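Local coordinates for protein cytosine-specific methyltransferase (Escherichia coli O157:H7 EDL933, PDB 3G7U) that probably methylates cytosine in DNA at carbon 5, using S-adenosyl-L-methionine as the methyl donor, at residues A[256-261]-A[316-321]; A[280-285]-A[309-314]; A[205-210]-A[338-343]; A[198-203]-A[321-326]. All coordinates share one frame; numbering follows the deposited sequence. Where two conformers were deposited one is given.

Contact 1: residues A[256-261]-A[316-321]; sequences TGTLHS and PRVITP
The backbones of T256 to H260 and P316 to P321 run roughly antiparallel, with end-to-end directions 144° apart, and they come nearest at G257 and T320, whose CA atoms are 5.5 Å apart. The H260 ring makes the direct polar link. H260 CG is anti to its carbonyl carbon (chi1 -56°), on the side of segment 316-321. V318 N donates to H260 NE2 at 3.1 Å, nearly straight at 164° but tilted from the ring plane. V318 CG2 lies in the ring plane at its edge, 3.6 Å from H260 NE2. The same methyl also meets T258 CB at 3.8 Å, and R317 CB sits at the H260 edge too. Y268 meets this ring edge-to-face. Two waters bridge the segments. One takes the T258 N-H and donates to V318 O; the other joins T258 OG1 to I319 O. V318 O also accepts from R317 NH1, which makes a salt bridge with E323. Further along, T256 O touches T320 CG2 and P321 CD, both at 3.4 Å. The sequence of 316-321, running on into helix 321-328, fits the start of motif IX of C5-methyltransferases. Because H260 NE2 acts as acceptor, the imidazole is probably neutral, with its hydrogen on ND1.

Contact 2: residues A[280-285]-A[309-314]; sequences SRSTRL and RPIHPY
The R284 guanidinium meets the backbone carbonyls of H312 and P313. R284 NE donates to H312 O at 2.7 Å, near the guanidinium plane, and R284 NH2 adds a weak bond to the same oxygen. P313 O lies over one guanidinium face, 3.2 Å from R284 NE, at too poor an angle to bond. Next to this, I311 N donates to T283 O at 3.0 Å and L285 N to I311 O at 2.9 Å. S282 OG donates to R309 O in the carbonyl plane. L285 CG packs on P310 CB at 3.9 Å, while the buried L285 O has P313 CB against it and no polar partner. The R284 chain bends at chi3 (-95°), which places NE facing H312 O. R284 NH1 donates to L271 O outside the segments, and a water joins R284 NH2 to Y314 O. H312 ND1 accepts from Y314 N and H315 N. The paired bonds around I311 have the pattern of a single parallel beta bridge, within the long irregular connection between helices 262-269 and 321-328.

Contact 3: residues A[205-210]-A[338-343]; sequences DANWQS and VTKWHS
The flat groups of Q209 and W341 meet steeply, with amide and indole planes 73° apart, and the touching atoms are Q209 NE2 and W341 CB, 3.6 Å apart. The W208 ring carries Q209 CG over the centre of one face. W341 CD1 lies over the centre of the H342 ring, while H342 CD2 is in plane at the edge of the W341 ring. H35 also stacks on H342, and H337 meets it edge-to-face. The N207 amide is approached from both faces: K340 NZ and S210 N reach OD1 from opposite sides of its plane. K340 has two modelled conformers; in the one described, K340 NZ donates to N207 OD1 at 2.6 Å. S210 N donates to N207 OD1 at 3.3 Å, which makes an Asx motif at the end of strand 205-207. That strand pairs in parallel with strand 256-258, and K340 NZ also bonds T256 OG1 there. Segment 338-343 supplies the start of helix 340-348. T339 is its N-cap, with T339 OG1 accepting from H342 N at 3.2 Å and also hydrogen-bonding H337 ND1. The Q209 chain bends at chi2 (-81°), which brings CD toward the helix start. Q209 OE1 accepts a long, weak bond from W341 N at 3.3 Å. One water donates to Q209 OE1 and accepts from K340 N and K340 NZ. A second water donates to both S210 O and V338 O.

Contact 4: residues A[198-203]-A[321-326]; sequences YGLPDI and PREAAR
L200 and R326 join the loop before strand 205-207 to helix 321-328, whose sequence fits motif IX of the C5-methyltransferases. In relatives this motif helps to organise the target-recognition region. The R326 chain is extended from CG to NE and slides past L200 in the opposite direction. L200 CD2 lies over the centre of one guanidinium face, 3.5 Å above its plane. The other leucine methyl turns to the helix, with L200 CD1 3.5 Å from E323 CG. R326 NH2 donates to Y198 O at 2.9 Å and 165°. Y198 O is in the guanidinium plane, but the donor stands above the Y198 carbonyl plane. Outside the pair, D332 forms a salt bridge with R326 NH1 and A196 O accepts from R326 NH2, so several partners fix the guanidinium. E323 OE1 accepts from T320 N. One water donates to Y198 O and accepts from R326 NH1. Another donates both to P201 O, at 3.0 Å, and to E323 OE2, at 2.8 Å.

How the contacts relate
All four contacts lie on the same side of the chain's centre, their own centres about 9 to 17 Å apart. Contacts 1 and 3 are closest. They share the two-stranded parallel sheet 205-207 and 256-258. Contacts 1 and 4 share P321, at the start of helix 321-328. Helix 340-348 follows it in the chain and brings S343 and K340 of contact 3 onto P321. Contact 2 falls, along the chain, between the two segments of contact 1, and its 309-314 segment probably hydrogen-bonds by its backbone to R317 and I319. The segments of contacts 3 and 4 alternate along the chain. The region before helix 321-328 is thus tied at several points to the two helices that follow.

Contact 1: residues A[256-261]-A[316-321]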
loop_
_atom_site.group_PDB
_atom_site.type_symbol
_atom_site.label_atom_id
_atom_site.label_comp_id
_atom_site.label_asym_id
_atom_site.label_seq_id
_atom_site.Cartn_x
_atom_site.Cartn_y
_atom_site.Cartn_z
ATOM N N THR A 256 -18.433 -0.050 8.173
ATOM C CA THR A 256 -19.676 -0.504 7.593
ATOM C C THR A 256 -19.656 -2.016 7.453
ATOM O O THR A 256 -18.709 -2.604 6.917
ATOM C CB THR A 256 -19.995 0.200 6.224
ATOM O OG1 THR A 256 -20.736 -0.665 5.343
ATOM C CG2 THR A 256 -18.780 0.703 5.563
ATOM N N GLY A 257 -20.706 -2.638 7.968
ATOM C CA GLY A 257 -20.787 -4.078 7.916
ATOM C C GLY A 257 -21.539 -4.576 6.705
ATOM O O GLY A 257 -22.040 -3.797 5.917
ATOM N N THR A 258 -21.586 -5.894 6.567
ATOM C CA THR A 258 -22.320 -6.566 5.506
ATOM C C THR A 258 -23.459 -7.333 6.173
ATOM O O THR A 258 -23.272 -7.977 7.209
ATOM C CB THR A 258 -21.383 -7.495 4.738
ATOM O OG1 THR A 258 -20.375 -6.727 4.091
ATOM C CG2 THR A 258 -22.141 -8.306 3.659
ATOM N N LEU A 259 -24.661 -7.238 5.616
ATOM C CA LEU A 259 -25.760 -8.044 6.099
ATOM C C LEU A 259 -25.649 -9.525 5.668
ATOM O O LEU A 259 -25.635 -9.808 4.461
ATOM C CB LEU A 259 -27.072 -7.429 5.604
ATOM C CG LEU A 259 -28.363 -8.074 6.063
ATOM C CD1 LEU A 259 -28.527 -7.941 7.573
ATOM C CD2 LEU A 259 -29.536 -7.419 5.284
ATOM N N HIS A 260 -25.600 -10.430 6.643
ATOM C CA HIS A 260 -25.545 -11.880 6.399
ATOM C C HIS A 260 -26.860 -12.556 6.816
ATOM O O HIS A 260 -27.459 -12.182 7.821
ATOM C CB HIS A 260 -24.407 -12.551 7.209
ATOM C CG HIS A 260 -23.043 -11.976 6.958
ATOM N ND1 HIS A 260 -22.453 -11.979 5.716
ATOM C CD2 HIS A 260 -22.138 -11.418 7.800
ATOM C CE1 HIS A 260 -21.247 -11.441 5.792
ATOM N NE2 HIS A 260 -21.034 -11.080 7.048
ATOM N N SER A 261 -27.269 -13.597 6.090
ATOM C CA SER A 261 -28.400 -14.422 6.554
ATOM C C SER A 261 -28.057 -15.121 7.880
ATOM O O SER A 261 -26.881 -15.285 8.189
ATOM C CB SER A 261 -28.760 -15.443 5.501
ATOM O OG SER A 261 -27.757 -16.418 5.425
ATOM N N PRO A 316 -19.710 -12.771 14.288
ATOM C CA PRO A 316 -20.043 -13.668 13.199
ATOM C C PRO A 316 -20.285 -12.977 11.842
ATOM O O PRO A 316 -21.384 -13.023 11.300
ATOM C CB PRO A 316 -21.308 -14.370 13.708
ATOM C CG PRO A 316 -21.961 -13.367 14.621
ATOM C CD PRO A 316 -20.858 -12.522 15.196
ATOM N N ARG A 317 -19.230 -12.403 11.250
ATOM C CA ARG A 317 -19.407 -11.555 10.081
ATOM C C ARG A 317 -18.064 -11.403 9.357
ATOM O O ARG A 317 -17.014 -11.607 9.973
ATOM C CB ARG A 317 -19.924 -10.170 10.514
ATOM C CG ARG A 317 -19.061 -9.475 11.555
ATOM C CD ARG A 317 -19.406 -8.004 11.592
ATOM N NE ARG A 317 -18.668 -7.194 12.561
ATOM C CZ ARG A 317 -17.431 -6.701 12.393
ATOM N NH1 ARG A 317 -16.742 -6.954 11.284
ATOM N NH2 ARG A 317 -16.900 -5.914 13.325
ATOM N N VAL A 318 -18.091 -11.009 8.078
ATOM C CA VAL A 318 -16.860 -10.587 7.422
ATOM C C VAL A 318 -16.390 -9.282 8.047
ATOM O O VAL A 318 -17.189 -8.578 8.677
ATOM C CB VAL A 318 -17.056 -10.398 5.909
ATOM C CG1 VAL A 318 -17.455 -11.720 5.277
ATOM C CG2 VAL A 318 -18.155 -9.391 5.635
ATOM N N ILE A 319 -15.100 -8.975 7.925
ATOM C CA ILE A 319 -14.543 -7.726 8.472
ATOM C C ILE A 319 -15.036 -6.507 7.666
ATOM O O ILE A 319 -15.469 -6.675 6.523
ATOM C CB ILE A 319 -12.968 -7.779 8.539
ATOM C CG1 ILE A 319 -12.356 -7.973 7.138
ATOM C CG2 ILE A 319 -12.520 -8.885 9.591
ATOM C CD1 ILE A 319 -10.801 -7.906 7.148
ATOM N N THR A 320 -14.922 -5.309 8.237
ATOM C CA THR A 320 -15.315 -4.086 7.596
ATOM C C THR A 320 -14.137 -3.544 6.792
ATOM O O THR A 320 -12.984 -3.961 6.986
ATOM C CB THR A 320 -15.689 -3.005 8.625
ATOM O OG1 THR A 320 -14.526 -2.683 9.372
ATOM C CG2 THR A 320 -16.762 -3.495 9.570
ATOM N N PRO A 321 -14.415 -2.639 5.849
ATOM C CA PRO A 321 -13.270 -2.010 5.166
ATOM C C PRO A 321 -12.266 -1.372 6.130
ATOM O O PRO A 321 -11.052 -1.432 5.897
ATOM C CB PRO A 321 -13.947 -0.921 4.312
ATOM C CG PRO A 321 -15.279 -1.452 4.023
ATOM C CD PRO A 321 -15.710 -2.243 5.272
HETATM O O HOH W 1 -19.438 -7.271 8.064
HETATM O O HOH W 2 -17.273 -6.178 4.384
#

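Contact 2: residues A[280-285]-A[309-314]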
loop_
_atom_site.group_PDB
_atom_site.type_symbol
_atom_site.label_atom_id
_atom_site.label_comp_id
_atom_site.label_asym_id
_atom_site.label_seq_id
_atom_site.Cartn_x
_atom_site.Cartn_y
_atom_site.Cartn_z
ATOM N N SER A 280 -18.170 -20.867 2.088
ATOM C CA SER A 280 -17.814 -19.561 1.496
ATOM C C SER A 280 -16.320 -19.403 1.223
ATOM O O SER A 280 -15.912 -18.510 0.471
ATOM C CB SER A 280 -18.308 -18.398 2.368
ATOM O OG SER A 280 -17.524 -18.242 3.542
ATOM N N ARG A 281 -15.518 -20.268 1.846
ATOM C CA ARG A 281 -14.039 -20.222 1.786
ATOM C C ARG A 281 -13.398 -19.050 2.537
ATOM O O ARG A 281 -12.184 -18.857 2.478
ATOM C CB ARG A 281 -13.500 -20.339 0.354
ATOM C CG ARG A 281 -13.032 -21.732 -0.008
ATOM C CD ARG A 281 -12.405 -21.755 -1.394
ATOM N NE ARG A 281 -13.394 -22.057 -2.430
ATOM C CZ ARG A 281 -14.014 -21.158 -3.195
ATOM N NH1 ARG A 281 -14.889 -21.574 -4.105
ATOM N NH2 ARG A 281 -13.765 -19.853 -3.064
ATOM N N SER A 282 -14.216 -18.269 3.231
ATOM C CA SER A 282 -13.712 -17.238 4.107
ATOM C C SER A 282 -13.118 -17.878 5.352
ATOM O O SER A 282 -13.609 -18.901 5.833
ATOM C CB SER A 282 -14.837 -16.275 4.481
ATOM O OG SER A 282 -15.006 -15.242 3.519
ATOM N N THR A 283 -12.061 -17.266 5.878
ATOM C CA THR A 283 -11.360 -17.828 7.003
ATOM C C THR A 283 -11.478 -16.913 8.176
ATOM O O THR A 283 -11.254 -15.708 8.049
ATOM C CB THR A 283 -9.848 -18.029 6.690
ATOM O OG1 THR A 283 -9.707 -18.891 5.558
ATOM C CG2 THR A 283 -9.123 -18.623 7.867
ATOM N N ARG A 284 -11.820 -17.464 9.332
ATOM C CA ARG A 284 -11.813 -16.671 10.551
ATOM C C ARG A 284 -10.402 -16.305 10.984
ATOM O O ARG A 284 -9.513 -17.163 11.044
ATOM C CB ARG A 284 -12.598 -17.362 11.674
ATOM C CG ARG A 284 -12.474 -16.722 13.043
ATOM C CD ARG A 284 -13.626 -17.109 13.934
ATOM N NE ARG A 284 -14.701 -16.113 13.902
ATOM C CZ ARG A 284 -15.873 -16.249 14.504
ATOM N NH1 ARG A 284 -16.154 -17.372 15.174
ATOM N NH2 ARG A 284 -16.773 -15.272 14.424
ATOM N N LEU A 285 -10.208 -15.019 11.271
ATOM C CA LEU A 285 -8.948 -14.512 11.796
ATOM C C LEU A 285 -8.667 -15.084 13.180
ATOM O O LEU A 285 -9.580 -15.278 13.990
ATOM C CB LEU A 285 -8.970 -12.991 11.902
ATOM C CG LEU A 285 -9.029 -12.228 10.561
ATOM C CD1 LEU A 285 -9.454 -10.798 10.747
ATOM C CD2 LEU A 285 -7.656 -12.272 9.904
ATOM N N ARG A 309 -13.409 -12.306 1.819
ATOM C CA ARG A 309 -13.113 -11.472 2.985
ATOM C C ARG A 309 -12.872 -12.310 4.234
ATOM O O ARG A 309 -13.544 -13.303 4.438
ATOM C CB ARG A 309 -14.240 -10.455 3.227
ATOM C CG ARG A 309 -14.077 -9.088 2.531
ATOM C CD ARG A 309 -14.053 -9.203 1.005
ATOM N NE ARG A 309 -14.839 -8.167 0.341
ATOM C CZ ARG A 309 -14.951 -8.038 -0.977
ATOM N NH1 ARG A 309 -14.314 -8.873 -1.790
ATOM N NH2 ARG A 309 -15.695 -7.068 -1.480
ATOM N N PRO A 310 -11.902 -11.909 5.076
ATOM C CA PRO A 310 -11.733 -12.638 6.335
ATOM C C PRO A 310 -12.953 -12.463 7.228
ATOM O O PRO A 310 -13.668 -11.456 7.129
ATOM C CB PRO A 310 -10.551 -11.923 7.007
ATOM C CG PRO A 310 -9.829 -11.250 5.852
ATOM C CD PRO A 310 -10.887 -10.850 4.912
ATOM N N ILE A 311 -13.177 -13.437 8.101
ATOM C CA ILE A 311 -14.217 -13.369 9.128
ATOM C C ILE A 311 -13.600 -12.829 10.394
ATOM O O ILE A 311 -12.458 -13.208 10.774
ATOM C CB ILE A 311 -14.813 -14.789 9.386
ATOM C CG1 ILE A 311 -15.281 -15.417 8.072
ATOM C CG2 ILE A 311 -15.925 -14.793 10.446
ATOM C CD1 ILE A 311 -16.283 -14.606 7.304
ATOM N N HIS A 312 -14.331 -11.946 11.059
ATOM C CA HIS A 312 -13.900 -11.351 12.290
ATOM C C HIS A 312 -13.686 -12.448 13.362
ATOM O O HIS A 312 -14.429 -13.447 13.360
ATOM C CB HIS A 312 -15.001 -10.415 12.751
ATOM C CG HIS A 312 -14.568 -9.454 13.800
ATOM N ND1 HIS A 312 -14.579 -9.765 15.141
ATOM C CD2 HIS A 312 -14.096 -8.189 13.709
ATOM C CE1 HIS A 312 -14.130 -8.728 15.833
ATOM N NE2 HIS A 312 -13.846 -7.752 14.989
ATOM N N PRO A 313 -12.676 -12.282 14.237
ATOM C CA PRO A 313 -12.363 -13.362 15.200
ATOM C C PRO A 313 -13.458 -13.621 16.229
ATOM O O PRO A 313 -13.640 -14.785 16.653
ATOM C CB PRO A 313 -11.101 -12.859 15.893
ATOM C CG PRO A 313 -11.133 -11.350 15.738
ATOM C CD PRO A 313 -11.735 -11.146 14.378
ATOM N N TYR A 314 -14.173 -12.562 16.605
ATOM C CA TYR A 314 -15.178 -12.612 17.673
ATOM C C TYR A 314 -16.631 -12.492 17.173
ATOM O O TYR A 314 -17.527 -13.175 17.687
ATOM C CB TYR A 314 -14.871 -11.545 18.716
ATOM C CG TYR A 314 -13.467 -11.654 19.299
ATOM C CD1 TYR A 314 -12.960 -12.878 19.758
ATOM C CD2 TYR A 314 -12.650 -10.530 19.406
ATOM C CE1 TYR A 314 -11.673 -12.974 20.302
ATOM C CE2 TYR A 314 -11.354 -10.616 19.946
ATOM C CZ TYR A 314 -10.884 -11.833 20.390
ATOM O OH TYR A 314 -9.608 -11.900 20.923
HETATM O O HOH W 3 -18.840 -15.334 16.453
#

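Contact 3: residues A[205-210]-A[338-343]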
loop_
_atom_site.group_PDB
_atom_site.type_symbol
_atom_site.label_atom_id
_atom_site.label_comp_id
_atom_site.label_asym_id
_atom_site.label_seq_id
_atom_site.Cartn_x
_atom_site.Cartn_y
_atom_site.Cartn_z
ATOM N N ASP A 205 -23.187 -0.792 11.335
ATOM C CA ASP A 205 -24.239 -0.769 10.327
ATOM C C ASP A 205 -23.935 -1.858 9.297
ATOM O O ASP A 205 -23.058 -1.686 8.441
ATOM C CB ASP A 205 -24.206 0.594 9.605
ATOM C CG ASP A 205 -25.235 0.706 8.482
ATOM O OD1 ASP A 205 -26.105 -0.182 8.276
ATOM O OD2 ASP A 205 -25.211 1.741 7.824
ATOM N N ALA A 206 -24.693 -2.922 9.354
ATOM C CA ALA A 206 -24.613 -3.983 8.366
ATOM C C ALA A 206 -25.637 -3.745 7.249
ATOM O O ALA A 206 -26.858 -3.817 7.447
ATOM C CB ALA A 206 -24.804 -5.332 9.043
ATOM N N ASN A 207 -25.134 -3.400 6.086
ATOM C CA ASN A 207 -25.962 -3.206 4.927
ATOM C C ASN A 207 -25.486 -4.013 3.716
ATOM O O ASN A 207 -24.642 -4.871 3.832
ATOM C CB ASN A 207 -26.047 -1.738 4.588
ATOM C CG ASN A 207 -24.713 -1.113 4.451
ATOM O OD1 ASN A 207 -23.994 -1.385 3.529
ATOM N ND2 ASN A 207 -24.366 -0.299 5.389
ATOM N N TRP A 208 -26.037 -3.719 2.552
ATOM C CA TRP A 208 -25.532 -4.316 1.357
ATOM C C TRP A 208 -24.410 -3.529 0.703
ATOM O O TRP A 208 -23.289 -3.913 0.802
ATOM C CB TRP A 208 -26.624 -4.741 0.376
ATOM C CG TRP A 208 -26.044 -5.332 -0.811
ATOM C CD1 TRP A 208 -25.306 -6.435 -0.864
ATOM C CD2 TRP A 208 -26.098 -4.824 -2.123
ATOM N NE1 TRP A 208 -24.892 -6.678 -2.122
ATOM C CE2 TRP A 208 -25.373 -5.696 -2.928
ATOM C CE3 TRP A 208 -26.719 -3.739 -2.707
ATOM C CZ2 TRP A 208 -25.240 -5.512 -4.261
ATOM C CZ3 TRP A 208 -26.577 -3.558 -4.018
ATOM C CH2 TRP A 208 -25.845 -4.435 -4.791
ATOM N N GLN A 209 -24.701 -2.425 0.037
ATOM C CA GLN A 209 -23.617 -1.594 -0.514
ATOM C C GLN A 209 -23.804 -0.092 -0.381
ATOM O O GLN A 209 -23.486 0.634 -1.280
ATOM C CB GLN A 209 -23.267 -1.937 -1.962
ATOM C CG GLN A 209 -22.491 -3.229 -2.207
ATOM C CD GLN A 209 -20.996 -3.121 -1.973
ATOM O OE1 GLN A 209 -20.468 -2.052 -1.796
ATOM N NE2 GLN A 209 -20.325 -4.250 -1.967
ATOM N N SER A 210 -24.260 0.369 0.766
ATOM C CA SER A 210 -24.717 1.738 0.930
ATOM C C SER A 210 -23.814 2.861 0.430
ATOM O O SER A 210 -22.626 2.722 0.351
ATOM C CB SER A 210 -25.172 1.983 2.349
ATOM O OG SER A 210 -24.785 3.251 2.835
ATOM N N VAL A 338 -16.233 5.151 -0.669
ATOM C CA VAL A 338 -17.389 4.893 0.213
ATOM C C VAL A 338 -17.930 3.458 0.182
ATOM O O VAL A 338 -18.401 2.943 1.219
ATOM C CB VAL A 338 -18.566 5.905 -0.011
ATOM C CG1 VAL A 338 -18.200 7.281 0.503
ATOM C CG2 VAL A 338 -18.989 5.981 -1.486
ATOM N N THR A 339 -17.851 2.788 -0.970
ATOM C CA THR A 339 -18.463 1.463 -1.090
ATOM C C THR A 339 -17.491 0.415 -0.605
ATOM O O THR A 339 -16.273 0.604 -0.765
ATOM C CB THR A 339 -18.796 1.129 -2.563
ATOM O OG1 THR A 339 -17.585 1.136 -3.324
ATOM C CG2 THR A 339 -19.776 2.160 -3.176
ATOM N N LYS A 340 -18.024 -0.669 -0.028
ATOM C CA LYS A 340 -17.226 -1.803 0.426
ATOM C C LYS A 340 -16.500 -2.459 -0.733
ATOM O O LYS A 340 -15.339 -2.800 -0.625
ATOM C CB LYS A 340 -18.112 -2.839 1.120
ATOM C CG LYS A 340 -18.554 -2.424 2.512
ATOM C CD LYS A 340 -19.455 -3.478 3.134
ATOM C CE LYS A 340 -20.895 -3.333 2.653
ATOM N NZ LYS A 340 -21.515 -2.044 3.063
ATOM N N TRP A 341 -17.216 -2.623 -1.837
ATOM C CA TRP A 341 -16.687 -3.227 -3.038
ATOM C C TRP A 341 -15.364 -2.560 -3.464
ATOM O O TRP A 341 -14.349 -3.234 -3.673
ATOM C CB TRP A 341 -17.730 -3.073 -4.157
ATOM C CG TRP A 341 -17.160 -3.377 -5.465
ATOM C CD1 TRP A 341 -16.680 -2.484 -6.389
ATOM C CD2 TRP A 341 -16.918 -4.671 -5.993
ATOM N NE1 TRP A 341 -16.165 -3.153 -7.468
ATOM C CE2 TRP A 341 -16.309 -4.499 -7.257
ATOM C CE3 TRP A 341 -17.170 -5.971 -5.528
ATOM C CZ2 TRP A 341 -15.944 -5.572 -8.061
ATOM C CZ3 TRP A 341 -16.810 -7.042 -6.328
ATOM C CH2 TRP A 341 -16.204 -6.836 -7.587
ATOM N N HIS A 342 -15.388 -1.238 -3.590
ATOM C CA HIS A 342 -14.205 -0.505 -4.056
ATOM C C HIS A 342 -13.136 -0.409 -2.994
ATOM O O HIS A 342 -11.984 -0.621 -3.302
ATOM C CB HIS A 342 -14.566 0.882 -4.583
ATOM C CG HIS A 342 -15.244 0.842 -5.917
ATOM N ND1 HIS A 342 -14.649 0.282 -7.029
ATOM C CD2 HIS A 342 -16.471 1.256 -6.312
ATOM C CE1 HIS A 342 -15.479 0.363 -8.054
ATOM N NE2 HIS A 342 -16.591 0.953 -7.647
ATOM N N SER A 343 -13.520 -0.123 -1.751
ATOM C CA SER A 343 -12.520 0.061 -0.703
ATOM C C SER A 343 -11.721 -1.230 -0.468
ATOM O O SER A 343 -10.510 -1.174 -0.314
ATOM C CB SER A 343 -13.170 0.609 0.575
ATOM O OG SER A 343 -14.210 -0.256 1.040
HETATM O O HOH W 4 -20.913 -0.507 0.616
HETATM O O HOH W 5 -20.682 1.505 2.020
#

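Contact 4: residues A[198-203]-A[321-326]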
loop_
_atom_site.group_PDB
_atom_site.type_symbol
_atom_site.label_atom_id
_atom_site.label_comp_id
_atom_site.label_asym_id
_atom_site.label_seq_id
_atom_site.Cartn_x
_atom_site.Cartn_y
_atom_site.Cartn_z
ATOM N N TYR A 198 -8.212 -3.214 17.999
ATOM C CA TYR A 198 -8.543 -2.644 19.310
ATOM C C TYR A 198 -9.394 -1.401 19.186
ATOM O O TYR A 198 -9.022 -0.455 18.450
ATOM C CB TYR A 198 -7.280 -2.254 20.109
ATOM C CG TYR A 198 -7.624 -1.359 21.296
ATOM C CD1 TYR A 198 -8.108 -1.922 22.474
ATOM C CD2 TYR A 198 -7.541 0.038 21.215
ATOM C CE1 TYR A 198 -8.464 -1.131 23.553
ATOM C CE2 TYR A 198 -7.921 0.843 22.280
ATOM C CZ TYR A 198 -8.379 0.227 23.447
ATOM O OH TYR A 198 -8.750 0.966 24.525
ATOM N N GLY A 199 -10.498 -1.363 19.938
ATOM C CA GLY A 199 -11.239 -0.097 20.160
ATOM C C GLY A 199 -12.255 0.282 19.090
ATOM O O GLY A 199 -12.935 1.304 19.195
ATOM N N LEU A 200 -12.377 -0.550 18.062
ATOM C CA LEU A 200 -13.365 -0.329 17.018
ATOM C C LEU A 200 -14.763 -0.700 17.539
ATOM O O LEU A 200 -14.880 -1.514 18.478
ATOM C CB LEU A 200 -12.997 -1.162 15.771
ATOM C CG LEU A 200 -11.776 -0.712 14.931
ATOM C CD1 LEU A 200 -11.384 -1.801 13.940
ATOM C CD2 LEU A 200 -12.030 0.591 14.163
ATOM N N PRO A 201 -15.833 -0.132 16.931
ATOM C CA PRO A 201 -17.181 -0.465 17.422
ATOM C C PRO A 201 -17.569 -1.940 17.315
ATOM O O PRO A 201 -17.303 -2.589 16.295
ATOM C CB PRO A 201 -18.115 0.417 16.583
ATOM C CG PRO A 201 -17.306 0.880 15.404
ATOM C CD PRO A 201 -15.849 0.900 15.871
ATOM N N ASP A 202 -18.205 -2.468 18.368
ATOM C CA ASP A 202 -18.711 -3.844 18.334
ATOM C C ASP A 202 -20.031 -3.975 17.588
ATOM O O ASP A 202 -20.398 -5.071 17.139
ATOM C CB ASP A 202 -18.907 -4.378 19.770
ATOM C CG ASP A 202 -17.609 -4.877 20.385
ATOM O OD1 ASP A 202 -16.840 -5.597 19.694
ATOM O OD2 ASP A 202 -17.349 -4.531 21.558
ATOM N N ILE A 203 -20.768 -2.867 17.518
ATOM C CA ILE A 203 -22.033 -2.810 16.786
ATOM C C ILE A 203 -21.859 -1.934 15.562
ATOM O O ILE A 203 -21.535 -0.748 15.686
ATOM C CB ILE A 203 -23.191 -2.223 17.633
ATOM C CG1 ILE A 203 -23.362 -2.956 18.972
ATOM C CG2 ILE A 203 -24.494 -2.179 16.818
ATOM C CD1 ILE A 203 -23.692 -4.411 18.867
ATOM N N PRO A 321 -14.415 -2.639 5.849
ATOM C CA PRO A 321 -13.270 -2.010 5.166
ATOM C C PRO A 321 -12.266 -1.372 6.130
ATOM O O PRO A 321 -11.052 -1.432 5.897
ATOM C CB PRO A 321 -13.947 -0.921 4.312
ATOM C CG PRO A 321 -15.279 -1.452 4.023
ATOM C CD PRO A 321 -15.710 -2.243 5.272
ATOM N N ARG A 322 -12.747 -0.735 7.195
ATOM C CA ARG A 322 -11.791 -0.091 8.097
ATOM C C ARG A 322 -10.944 -1.135 8.826
ATOM O O ARG A 322 -9.757 -0.934 9.033
ATOM C CB ARG A 322 -12.484 0.838 9.106
ATOM C CG ARG A 322 -11.563 1.531 10.149
ATOM C CD ARG A 322 -10.414 2.351 9.547
ATOM N NE ARG A 322 -10.896 3.473 8.757
ATOM C CZ ARG A 322 -10.149 4.159 7.896
ATOM N NH1 ARG A 322 -8.855 3.869 7.746
ATOM N NH2 ARG A 322 -10.685 5.174 7.219
ATOM N N GLU A 323 -11.540 -2.280 9.147
ATOM C CA GLU A 323 -10.772 -3.368 9.760
ATOM C C GLU A 323 -9.712 -3.910 8.820
ATOM O O GLU A 323 -8.575 -4.130 9.241
ATOM C CB GLU A 323 -11.710 -4.493 10.228
ATOM C CG GLU A 323 -12.522 -4.046 11.474
ATOM C CD GLU A 323 -13.728 -4.936 11.824
ATOM O OE1 GLU A 323 -14.139 -5.786 11.005
ATOM O OE2 GLU A 323 -14.303 -4.751 12.938
ATOM N N ALA A 324 -10.073 -4.108 7.550
ATOM C CA ALA A 324 -9.110 -4.509 6.549
ATOM C C ALA A 324 -7.976 -3.488 6.395
ATOM O O ALA A 324 -6.786 -3.881 6.254
ATOM C CB ALA A 324 -9.801 -4.726 5.216
ATOM N N ALA A 325 -8.334 -2.205 6.407
ATOM C CA ALA A 325 -7.346 -1.095 6.298
ATOM C C ALA A 325 -6.374 -1.180 7.442
ATOM O O ALA A 325 -5.157 -1.039 7.249
ATOM C CB ALA A 325 -8.031 0.256 6.321
ATOM N N ARG A 326 -6.896 -1.409 8.666
ATOM C CA ARG A 326 -5.995 -1.512 9.794
ATOM C C ARG A 326 -5.071 -2.710 9.643
ATOM O O ARG A 326 -3.862 -2.631 9.910
ATOM C CB ARG A 326 -6.791 -1.637 11.087
ATOM C CG ARG A 326 -7.502 -0.377 11.489
ATOM C CD ARG A 326 -7.610 -0.365 12.989
ATOM N NE ARG A 326 -8.155 0.882 13.574
ATOM C CZ ARG A 326 -8.534 0.967 14.842
ATOM N NH1 ARG A 326 -9.047 2.092 15.338
ATOM N NH2 ARG A 326 -8.415 -0.112 15.613
HETATM O O HOH W 6 -9.690 2.154 18.042
HETATM O O HOH W 7 -15.665 -2.475 13.735
#